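D-alanyl transferase DltD (Enterococcus faecium TX0133A04, PDB 6PFX) probably transfers D-alanine onto lipoteichoic acid during Gram-positive cell-wall biogenesis. Local coordinates at residues S273-V278 and V289-P294. Residues are numbered along the deposited sequence; the frame is centred on the assembly and turned at random.
Sequences SDFQLV and VLFIIP
Residues 273-278 are a piece of helix 271-284, which packs against the following strand, 288-293, so that the two backbones stay well apart and two aromatic side chains meet between them. Phe275 and Phe291 approach from opposite directions. CZ of Phe275 makes the closest approach, 3.8 Å from CE1 of Phe291, and the same CZ stands 4.1 Å from CD1 of Phe291. The ring centres are 5.9 Å apart and the planes inclined at 69°, an oblique pairing. Phenylalanine suits both places because it is long enough to reach across and brings no polar group needing a partner. Phe275 starts from a helix position aimed past the strand, but with CG anti to the backbone N (chi1 -175°) its ring swings out until the far carbon meets Phe291. Within the strand, Val289 lies two residues before Phe291 on the same side of the sheet, and its CG1 rests 3.5 Å above one face of the Phe291 ring, offset toward the rim. A branched valine thus serves both the extended backbone and the packing beside the aromatic ring.

Strand 288-293 runs between 97-101 and 330-332 in the five-stranded parallel sheet of the SGNH-hydrolase clan, with Phe291 hydrogen-bonded through its backbone to Arg329 and Ala331. Elsewhere on the helix Asp274 forms a salt bridge with Arg146 and Gln276 hydrogen-bonds Gln321 and Gln325, while Leu277 packs on helix 138-147. The contact itself is small, burying 77 Å² in all, and is apolar, so dispersion and the exclusion of water, with no directional bond, join this helix to the sheet here.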
ATOM      1  N   SER A 273      -0.546  11.646   8.050  1.00  9.24           N
ATOM      2  CA  SER A 273       0.502  12.522   7.538  1.00 11.26           C
ATOM      3  C   SER A 273       1.565  11.747   6.760  1.00 11.61           C
ATOM      4  O   SER A 273       2.080  12.259   5.758  1.00  9.91           O
ATOM      5  CB  SER A 273       1.060  13.353   8.689  1.00 13.51           C
ATOM      6  OG  SER A 273       0.032  14.178   9.236  1.00 11.37           O
ATOM      7  N   ASP A 274       1.894  10.512   7.171  1.00 11.25           N
ATOM      8  CA  ASP A 274       2.727   9.660   6.326  1.00 11.08           C
ATOM      9  C   ASP A 274       2.052   9.430   4.974  1.00 11.97           C
ATOM     10  O   ASP A 274       2.708   9.451   3.926  1.00 12.71           O
ATOM     11  CB  ASP A 274       3.020   8.310   6.997  1.00 15.49           C
ATOM     12  CG  ASP A 274       3.868   8.425   8.263  1.00 15.32           C
ATOM     13  OD1 ASP A 274       4.362   9.515   8.607  1.00 13.52           O
ATOM     14  OD2 ASP A 274       4.045   7.388   8.934  1.00 15.45           O
ATOM     15  N   PHE A 275       0.728   9.217   4.981  1.00 11.34           N
ATOM     16  CA  PHE A 275      -0.032   9.047   3.747  1.00 13.44           C
ATOM     17  C   PHE A 275       0.034  10.303   2.891  1.00 10.06           C
ATOM     18  O   PHE A 275       0.105  10.217   1.658  1.00 10.68           O
ATOM     19  CB  PHE A 275      -1.497   8.690   4.100  1.00 11.12           C
ATOM     20  CG  PHE A 275      -2.344   8.362   2.899  1.00  9.98           C
ATOM     21  CD1 PHE A 275      -2.086   7.237   2.168  1.00 10.49           C
ATOM     22  CD2 PHE A 275      -3.410   9.161   2.520  1.00 10.37           C
ATOM     23  CE1 PHE A 275      -2.823   6.929   1.064  1.00 11.88           C
ATOM     24  CE2 PHE A 275      -4.165   8.843   1.398  1.00 13.21           C
ATOM     25  CZ  PHE A 275      -3.863   7.732   0.670  1.00 13.00           C
ATOM     26  N   GLN A 276       0.075  11.476   3.526  1.00  9.89           N
ATOM     27  CA  GLN A 276       0.223  12.714   2.773  1.00  9.94           C
ATOM     28  C   GLN A 276       1.514  12.742   1.961  1.00  8.81           C
ATOM     29  O   GLN A 276       1.556  13.355   0.889  1.00 10.97           O
ATOM     30  CB  GLN A 276       0.144  13.930   3.696  1.00 10.04           C
ATOM     31  CG  GLN A 276       0.162  15.242   2.931  1.00 12.37           C
ATOM     32  CD  GLN A 276      -1.003  15.457   1.959  1.00 11.19           C
ATOM     33  OE1 GLN A 276      -2.069  14.838   2.050  1.00  9.62           O
ATOM     34  NE2 GLN A 276      -0.789  16.362   1.027  1.00 11.27           N
ATOM     35  N   LEU A 277       2.581  12.108   2.459  1.00  9.32           N
ATOM     36  CA  LEU A 277       3.803  12.005   1.672  1.00 10.61           C
ATOM     37  C   LEU A 277       3.540  11.270   0.367  1.00 10.41           C
ATOM     38  O   LEU A 277       3.981  11.704  -0.702  1.00 11.10           O
ATOM     39  CB  LEU A 277       4.874  11.260   2.463  1.00 11.19           C
ATOM     40  CG  LEU A 277       5.488  11.965   3.662  1.00 10.42           C
ATOM     41  CD1 LEU A 277       6.396  11.031   4.434  1.00 13.12           C
ATOM     42  CD2 LEU A 277       6.315  13.129   3.161  1.00 10.90           C
ATOM     43  N   VAL A 278       2.837  10.136   0.440  1.00 11.66           N
ATOM     44  CA  VAL A 278       2.454   9.396  -0.759  1.00 10.60           C
ATOM     45  C   VAL A 278       1.695  10.288  -1.729  1.00  8.91           C
ATOM     46  O   VAL A 278       1.989  10.301  -2.925  1.00  8.52           O
ATOM     47  CB  VAL A 278       1.618   8.168  -0.359  1.00  9.55           C
ATOM     48  CG1 VAL A 278       0.969   7.539  -1.550  1.00 12.93           C
ATOM     49  CG2 VAL A 278       2.476   7.164   0.434  1.00 15.34           C
ATOM     50  N   VAL A 289      -4.418   7.616 -10.098  1.00  9.75           N
ATOM     51  CA  VAL A 289      -4.419   6.593  -9.062  1.00  9.22           C
ATOM     52  C   VAL A 289      -5.840   6.106  -8.826  1.00  9.50           C
ATOM     53  O   VAL A 289      -6.785   6.903  -8.802  1.00 10.24           O
ATOM     54  CB  VAL A 289      -3.841   7.121  -7.723  1.00  9.59           C
ATOM     55  CG1 VAL A 289      -3.562   5.972  -6.747  1.00 11.12           C
ATOM     56  CG2 VAL A 289      -2.601   7.960  -7.925  1.00 14.86           C
ATOM     57  N   LEU A 290      -5.981   4.791  -8.640  1.00 10.04           N
ATOM     58  CA  LEU A 290      -7.174   4.178  -8.068  1.00  8.03           C
ATOM     59  C   LEU A 290      -6.840   3.736  -6.645  1.00 10.90           C
ATOM     60  O   LEU A 290      -5.963   2.884  -6.443  1.00  8.41           O
ATOM     61  CB  LEU A 290      -7.651   2.979  -8.895  1.00  9.40           C
ATOM     62  CG  LEU A 290      -8.760   2.110  -8.277  1.00  8.44           C
ATOM     63  CD1 LEU A 290     -10.078   2.878  -8.104  1.00 10.22           C
ATOM     64  CD2 LEU A 290      -8.999   0.823  -9.097  1.00 13.61           C
ATOM     65  N   PHE A 291      -7.519   4.329  -5.666  1.00  9.70           N
ATOM     66  CA  PHE A 291      -7.396   3.929  -4.271  1.00  9.58           C
ATOM     67  C   PHE A 291      -8.517   2.954  -3.937  1.00 10.62           C
ATOM     68  O   PHE A 291      -9.650   3.125  -4.391  1.00 14.33           O
ATOM     69  CB  PHE A 291      -7.477   5.140  -3.332  1.00  9.61           C
ATOM     70  CG  PHE A 291      -6.329   6.104  -3.493  1.00  9.68           C
ATOM     71  CD1 PHE A 291      -5.143   5.899  -2.813  1.00 11.26           C
ATOM     72  CD2 PHE A 291      -6.438   7.211  -4.324  1.00 12.36           C
ATOM     73  CE1 PHE A 291      -4.069   6.776  -2.957  1.00 10.94           C
ATOM     74  CE2 PHE A 291      -5.362   8.096  -4.482  1.00 14.91           C
ATOM     75  CZ  PHE A 291      -4.184   7.877  -3.789  1.00 10.71           C
ATOM     76  N   ILE A 292      -8.182   1.917  -3.170  1.00 10.10           N
ATOM     77  CA  ILE A 292      -9.127   0.888  -2.726  1.00  9.30           C
ATOM     78  C   ILE A 292      -9.104   0.858  -1.204  1.00  9.14           C
ATOM     79  O   ILE A 292      -8.028   0.758  -0.600  1.00 10.97           O
ATOM     80  CB  ILE A 292      -8.771  -0.494  -3.324  1.00 10.30           C
ATOM     81  CG1 ILE A 292      -8.753  -0.389  -4.854  1.00 13.05           C
ATOM     82  CG2 ILE A 292      -9.733  -1.586  -2.812  1.00 13.75           C
ATOM     83  CD1 ILE A 292      -8.172  -1.584  -5.592  1.00 15.60           C
ATOM     84  N   ILE A 293     -10.291   0.927  -0.591  1.00 10.84           N
ATOM     85  CA  ILE A 293     -10.446   0.890   0.860  1.00  8.32           C
ATOM     86  C   ILE A 293     -11.243  -0.360   1.201  1.00  9.26           C
ATOM     87  O   ILE A 293     -12.448  -0.420   0.905  1.00 13.87           O
ATOM     88  CB  ILE A 293     -11.214   2.105   1.386  1.00  9.17           C
ATOM     89  CG1 ILE A 293     -10.588   3.402   0.884  1.00 14.67           C
ATOM     90  CG2 ILE A 293     -11.163   2.079   2.905  1.00 13.36           C
ATOM     91  CD1 ILE A 293     -11.330   4.676   1.280  1.00 14.75           C
ATOM     92  N   PRO A 294     -10.619  -1.379   1.776  1.00  7.93           N
ATOM     93  CA  PRO A 294     -11.333  -2.619   2.078  1.00 10.71           C
ATOM     94  C   PRO A 294     -12.122  -2.495   3.363  1.00 11.75           C
ATOM     95  O   PRO A 294     -11.799  -1.673   4.233  1.00 11.97           O
ATOM     96  CB  PRO A 294     -10.201  -3.636   2.273  1.00 12.11           C
ATOM     97  CG  PRO A 294      -9.098  -2.776   2.876  1.00 21.93           C
ATOM     98  CD  PRO A 294      -9.176  -1.496   2.053  1.00 14.49           C
TER